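Local coordinates for protein PaxB (Photorhabdus luminescens, PDB 6EK4) that probably acts as one component of a two-component, alpha-helical pore-forming toxin of the YaxAB type, at residues V13-N18 with E306-I311; Q67-L72 with F339-A344. One frame throughout, in Å; residues are numbered along the deposited sequence.

Contacts 1 and 2 adjoin in one helical bundle, their centres about 12 Å apart. Helix 247-321, which carries 306-311, is followed in the chain by helix 326-348, which carries 339-344, and the Trp309 ring lies at the junction. Its CD2 is 3.6 Å from Leu68 CD1, on helix 42-73, while its CH2 packs on Leu340 CD2. Phe339 also meets the N-terminal segment: Ile17 CD1 is 3.8 Å from Phe339 CZ, and Pro15 O also lies against this ring. Along the chain the segments of the two contacts come in alternating order. The contact centres lie well away from the centre of the chain, about 28 and 33 Å respectively.

Contact 1: V13-N18 with E306-I311; sequences VYPEIN and EQAWNI
Pro15 and Ile17 belong to the non-helical N-terminal lead-in to helix 19-35, and both rest on the side of the long helix 247-321. The backbones come nearest at Tyr14 and Ala308, whose CA atoms are 6.3 Å apart, and the join is largely apolar.

Pro15 points its ring at the helix and is covered most on its own segment. Ring atom CD meets two side chains, Ile311 CD1 at 4.2 Å and Ala308 CB at 4.3 Å. Ring atom CG lies over the end of Gln307, 4.1 Å from its CD; the chain of Gln307 is extended beyond CG, and the two side chains cross obliquely. Ile17 adds a further touch, CD1 to Ala308 CB at 4.4 Å, so the Ala308 methyl group receives both Pro15 and Ile17.

Ile311 bridges Pro15 and Tyr14 with different branches. Its CG1 is anti to the carbonyl carbon (chi1 -76°), which leaves CG2 anti to the backbone N, and CG2 sits near the plane of the Tyr14 ring at its edge, 4.0 Å from CD1 and as close to CE1. The Tyr14 hydroxyl is hydrogen-bonded beyond the contact to Gln315, one helical turn past Ile311, while the ring forms a cation-pi contact with Lys335 of helix 326-348. The phenol thus has a methyl neighbour at its edge and a hydrogen-bond partner at its oxygen.

Backbone polar groups of the lead-in are also engaged outside the contact: Asn18 N bonds to Gln301 OE1, and Ile17 O accepts from Gln346 NE2. Asn18 stands at the N-cap of helix 19-35, with weak bonds from its OD1. The whole is an extended, proline-bearing segment leading to an N-capped helix and laid on the alpha-helical bundle of the toxin.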
loop_
_atom_site.group_PDB
_atom_site.type_symbol
_atom_site.label_atom_id
_atom_site.label_comp_id
_atom_site.label_asym_id
_atom_site.label_seq_id
_atom_site.Cartn_x
_atom_site.Cartn_y
_atom_site.Cartn_z
ATOM N N VAL A 13 -12.298 26.860 18.793
ATOM C CA VAL A 13 -11.723 26.788 17.449
ATOM C C VAL A 13 -12.193 25.511 16.751
ATOM O O VAL A 13 -12.224 24.440 17.360
ATOM C CB VAL A 13 -10.174 26.853 17.480
ATOM C CG1 VAL A 13 -9.571 25.639 18.182
ATOM C CG2 VAL A 13 -9.612 26.992 16.071
ATOM N N TYR A 14 -12.571 25.637 15.479
ATOM C CA TYR A 14 -13.012 24.493 14.687
ATOM C C TYR A 14 -11.804 23.777 14.077
ATOM O O TYR A 14 -10.811 24.425 13.744
ATOM C CB TYR A 14 -13.964 24.930 13.567
ATOM C CG TYR A 14 -15.214 25.673 14.013
ATOM C CD1 TYR A 14 -15.831 25.398 15.235
ATOM C CD2 TYR A 14 -15.801 26.628 13.187
ATOM C CE1 TYR A 14 -16.978 26.072 15.626
ATOM C CE2 TYR A 14 -16.948 27.303 13.569
ATOM C CZ TYR A 14 -17.533 27.024 14.789
ATOM O OH TYR A 14 -18.673 27.696 15.167
ATOM N N PRO A 15 -11.881 22.440 13.928
ATOM C CA PRO A 15 -10.782 21.707 13.288
ATOM C C PRO A 15 -10.647 22.006 11.794
ATOM O O PRO A 15 -11.654 22.204 11.115
ATOM C CB PRO A 15 -11.168 20.231 13.486
ATOM C CG PRO A 15 -12.215 20.221 14.545
ATOM C CD PRO A 15 -12.927 21.532 14.432
ATOM N N GLU A 16 -9.412 22.037 11.296
ATOM C CA GLU A 16 -9.162 22.155 9.860
ATOM C C GLU A 16 -9.218 20.757 9.252
ATOM O O GLU A 16 -8.396 19.901 9.580
ATOM C CB GLU A 16 -7.801 22.809 9.593
ATOM C CG GLU A 16 -7.536 23.174 8.131
ATOM C CD GLU A 16 -8.290 24.411 7.653
ATOM O OE1 GLU A 16 -8.048 24.839 6.503
ATOM O OE2 GLU A 16 -9.120 24.964 8.409
ATOM N N ILE A 17 -10.195 20.533 8.376
ATOM C CA ILE A 17 -10.438 19.215 7.794
ATOM C C ILE A 17 -10.217 19.252 6.284
ATOM O O ILE A 17 -10.732 20.132 5.595
ATOM C CB ILE A 17 -11.876 18.724 8.087
ATOM C CG1 ILE A 17 -12.208 18.909 9.573
ATOM C CG2 ILE A 17 -12.038 17.262 7.682
ATOM C CD1 ILE A 17 -13.592 18.437 9.972
ATOM N N ASN A 18 -9.440 18.292 5.787
ATOM C CA ASN A 18 -9.231 18.108 4.355
ATOM C C ASN A 18 -9.975 16.853 3.900
ATOM O O ASN A 18 -9.509 15.732 4.113
ATOM C CB ASN A 18 -7.731 17.999 4.047
ATOM C CG ASN A 18 -7.416 18.169 2.568
ATOM O OD1 ASN A 18 -8.243 17.880 1.703
ATOM N ND2 ASN A 18 -6.209 18.638 2.273
ATOM N N GLU A 306 -16.400 14.243 13.314
ATOM C CA GLU A 306 -17.117 13.900 14.544
ATOM C C GLU A 306 -16.914 14.983 15.607
ATOM O O GLU A 306 -17.863 15.396 16.276
ATOM C CB GLU A 306 -16.629 12.551 15.085
ATOM C CG GLU A 306 -17.420 12.020 16.275
ATOM C CD GLU A 306 -16.757 10.830 16.949
ATOM O OE1 GLU A 306 -15.797 10.263 16.381
ATOM O OE2 GLU A 306 -17.201 10.458 18.057
ATOM N N GLN A 307 -15.669 15.429 15.754
ATOM C CA GLN A 307 -15.320 16.474 16.714
ATOM C C GLN A 307 -16.028 17.786 16.382
ATOM O O GLN A 307 -16.567 18.445 17.271
ATOM C CB GLN A 307 -13.801 16.685 16.739
ATOM C CG GLN A 307 -13.307 17.621 17.832
ATOM C CD GLN A 307 -11.799 17.798 17.820
ATOM O OE1 GLN A 307 -11.064 16.955 17.302
ATOM N NE2 GLN A 307 -11.327 18.899 18.395
ATOM N N ALA A 308 -16.026 18.152 15.102
ATOM C CA ALA A 308 -16.666 19.385 14.641
ATOM C C ALA A 308 -18.151 19.434 15.000
ATOM O O ALA A 308 -18.635 20.449 15.501
ATOM C CB ALA A 308 -16.483 19.545 13.138
ATOM N N TRP A 309 -18.866 18.338 14.759
ATOM C CA TRP A 309 -20.311 18.303 15.008
ATOM C C TRP A 309 -20.634 18.334 16.503
ATOM O O TRP A 309 -21.613 18.960 16.910
ATOM C CB TRP A 309 -20.976 17.084 14.347
ATOM C CG TRP A 309 -20.599 16.838 12.900
ATOM C CD1 TRP A 309 -20.484 15.622 12.291
ATOM C CD2 TRP A 309 -20.279 17.818 11.897
ATOM N NE1 TRP A 309 -20.121 15.779 10.977
ATOM C CE2 TRP A 309 -19.987 17.115 10.709
ATOM C CE3 TRP A 309 -20.213 19.218 11.886
ATOM C CZ2 TRP A 309 -19.635 17.762 9.523
ATOM C CZ3 TRP A 309 -19.862 19.859 10.705
ATOM C CH2 TRP A 309 -19.580 19.129 9.541
ATOM N N ASN A 310 -19.820 17.661 17.314
ATOM C CA ASN A 310 -19.978 17.708 18.771
ATOM C C ASN A 310 -19.621 19.081 19.349
ATOM O O ASN A 310 -20.215 19.515 20.338
ATOM C CB ASN A 310 -19.154 16.607 19.454
ATOM C CG ASN A 310 -19.832 15.247 19.404
ATOM O OD1 ASN A 310 -21.059 15.145 19.432
ATOM N ND2 ASN A 310 -19.030 14.192 19.346
ATOM N N ILE A 311 -18.651 19.753 18.731
ATOM C CA ILE A 311 -18.328 21.142 19.068
ATOM C C ILE A 311 -19.494 22.052 18.679
ATOM O O ILE A 311 -19.932 22.881 19.477
ATOM C CB ILE A 311 -17.026 21.611 18.376
ATOM C CG1 ILE A 311 -15.811 21.018 19.099
ATOM C CG2 ILE A 311 -16.926 23.135 18.360
ATOM C CD1 ILE A 311 -14.508 21.157 18.342
#

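Contact 2: Q67-L72 with F339-A344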
loop_
_atom_site.group_PDB
_atom_site.type_symbol
_atom_site.label_atom_id
_atom_site.label_comp_id
_atom_site.label_asym_id
_atom_site.label_seq_id
_atom_site.Cartn_x
_atom_site.Cartn_y
_atom_site.Cartn_z
ATOM N N GLN A 67 -26.688 17.943 4.528
ATOM C CA GLN A 67 -27.715 17.661 5.532
ATOM C C GLN A 67 -27.720 18.736 6.617
ATOM O O GLN A 67 -28.768 19.300 6.935
ATOM C CB GLN A 67 -27.489 16.279 6.159
ATOM C CG GLN A 67 -28.467 15.897 7.265
ATOM C CD GLN A 67 -29.915 15.875 6.807
ATOM O OE1 GLN A 67 -30.209 15.617 5.639
ATOM N NE2 GLN A 67 -30.831 16.139 7.733
ATOM N N LEU A 68 -26.545 19.008 7.182
ATOM C CA LEU A 68 -26.407 20.009 8.241
ATOM C C LEU A 68 -26.596 21.436 7.724
ATOM O O LEU A 68 -27.074 22.301 8.459
ATOM C CB LEU A 68 -25.049 19.876 8.936
ATOM C CG LEU A 68 -24.848 18.591 9.743
ATOM C CD1 LEU A 68 -23.406 18.479 10.213
ATOM C CD2 LEU A 68 -25.805 18.527 10.925
ATOM N N GLN A 69 -26.219 21.682 6.470
ATOM C CA GLN A 69 -26.472 22.978 5.840
ATOM C C GLN A 69 -27.970 23.260 5.781
ATOM O O GLN A 69 -28.412 24.344 6.154
ATOM C CB GLN A 69 -25.869 23.046 4.434
ATOM C CG GLN A 69 -24.397 23.433 4.411
ATOM C CD GLN A 69 -23.860 23.656 3.008
ATOM O OE1 GLN A 69 -22.893 24.392 2.814
ATOM N NE2 GLN A 69 -24.482 23.018 2.021
ATOM N N THR A 70 -28.745 22.277 5.328
ATOM C CA THR A 70 -30.203 22.401 5.270
ATOM C C THR A 70 -30.799 22.735 6.637
ATOM O O THR A 70 -31.652 23.614 6.746
ATOM C CB THR A 70 -30.863 21.107 4.747
ATOM O OG1 THR A 70 -30.339 20.785 3.452
ATOM C CG2 THR A 70 -32.381 21.267 4.652
ATOM N N VAL A 71 -30.337 22.038 7.672
ATOM C CA VAL A 71 -30.859 22.216 9.030
ATOM C C VAL A 71 -30.532 23.606 9.588
ATOM O O VAL A 71 -31.416 24.293 10.107
ATOM C CB VAL A 71 -30.322 21.119 9.984
ATOM C CG1 VAL A 71 -30.688 21.419 11.431
ATOM C CG2 VAL A 71 -30.859 19.752 9.582
ATOM N N LEU A 72 -29.270 24.015 9.478
ATOM C CA LEU A 72 -28.828 25.319 9.990
ATOM C C LEU A 72 -29.424 26.502 9.224
ATOM O O LEU A 72 -29.632 27.567 9.803
ATOM C CB LEU A 72 -27.295 25.419 9.987
ATOM C CG LEU A 72 -26.563 24.967 11.255
ATOM C CD1 LEU A 72 -27.132 23.673 11.821
ATOM C CD2 LEU A 72 -25.075 24.819 10.968
ATOM N N PHE A 339 -18.137 27.261 7.813
ATOM C CA PHE A 339 -17.351 26.036 7.935
ATOM C C PHE A 339 -17.874 24.946 7.001
ATOM O O PHE A 339 -17.088 24.233 6.375
ATOM C CB PHE A 339 -17.369 25.538 9.382
ATOM C CG PHE A 339 -16.630 24.247 9.590
ATOM C CD1 PHE A 339 -15.247 24.232 9.666
ATOM C CD2 PHE A 339 -17.319 23.046 9.710
ATOM C CE1 PHE A 339 -14.562 23.045 9.856
ATOM C CE2 PHE A 339 -16.639 21.855 9.904
ATOM C CZ PHE A 339 -15.258 21.855 9.975
ATOM N N LEU A 340 -19.196 24.819 6.915
ATOM C CA LEU A 340 -19.825 23.849 6.015
ATOM C C LEU A 340 -19.686 24.268 4.550
ATOM O O LEU A 340 -19.497 23.418 3.678
ATOM C CB LEU A 340 -21.303 23.660 6.369
ATOM C CG LEU A 340 -21.593 23.024 7.733
ATOM C CD1 LEU A 340 -23.071 23.144 8.073
ATOM C CD2 LEU A 340 -21.150 21.570 7.769
ATOM N N ASP A 341 -19.781 25.573 4.289
ATOM C CA ASP A 341 -19.569 26.120 2.943
ATOM C C ASP A 341 -18.179 25.775 2.417
ATOM O O ASP A 341 -18.003 25.533 1.222
ATOM C CB ASP A 341 -19.742 27.647 2.935
ATOM C CG ASP A 341 -21.177 28.088 3.188
ATOM O OD1 ASP A 341 -22.094 27.237 3.154
ATOM O OD2 ASP A 341 -21.388 29.298 3.421
ATOM N N ASP A 342 -17.198 25.761 3.318
ATOM C CA ASP A 342 -15.827 25.375 2.983
ATOM C C ASP A 342 -15.731 23.891 2.624
ATOM O O ASP A 342 -15.059 23.529 1.662
ATOM C CB ASP A 342 -14.883 25.691 4.147
ATOM C CG ASP A 342 -13.469 25.199 3.903
ATOM O OD1 ASP A 342 -13.002 24.333 4.672
ATOM O OD2 ASP A 342 -12.831 25.668 2.936
ATOM N N LEU A 343 -16.396 23.040 3.404
ATOM C CA LEU A 343 -16.396 21.599 3.145
ATOM C C LEU A 343 -17.063 21.267 1.812
ATOM O O LEU A 343 -16.599 20.390 1.082
ATOM C CB LEU A 343 -17.088 20.838 4.281
ATOM C CG LEU A 343 -16.388 20.842 5.642
ATOM C CD1 LEU A 343 -17.237 20.111 6.670
ATOM C CD2 LEU A 343 -15.002 20.219 5.558
ATOM N N ALA A 344 -18.150 21.970 1.498
ATOM C CA ALA A 344 -18.821 21.820 0.207
ATOM C C ALA A 344 -17.926 22.299 -0.937
ATOM O O ALA A 344 -17.929 21.710 -2.020
ATOM C CB ALA A 344 -20.137 22.583 0.200
#
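With CG anti to the carbonyl carbon (chi1 -84°) in Gln69 and likewise in Leu340 (chi1 -66°), the two side chains slide past each other in opposite directions between helices 42-73 and 326-348. Gln69 CG lies 3.7 Å from Leu340 CB, the nearest apolar approach of the pair. Their CA atoms, 6.7 Å apart, mark the closest point of the two backbones.

Leu340 and Gln69 bury the most surface here, and Leu340 CD1 is the branch that meets the opposing helix most widely. This methyl group is 3.9 Å from Leu68 CB and equally far from Leu72 CD2, with Gln69 N at 3.8 Å. It therefore sits among residues of consecutive turns. The Leu72 and Leu340 side chains cross at about a right angle.

Toward the more exposed side, the Gln69 side chain ends beside the Asp341 carboxylate, the amide and carboxylate planes 72° apart. Leu68 also packs on Leu126 of helix 101-141, while Leu72 extends the same interface to Gln336 and Leu337, earlier on helix 326-348.

The segment axes approach to 10.3 Å and run at 148° to each other, an inclined antiparallel helix pair of the kind that builds an alpha-helical bundle, as expected of an alpha-helical pore-forming toxin.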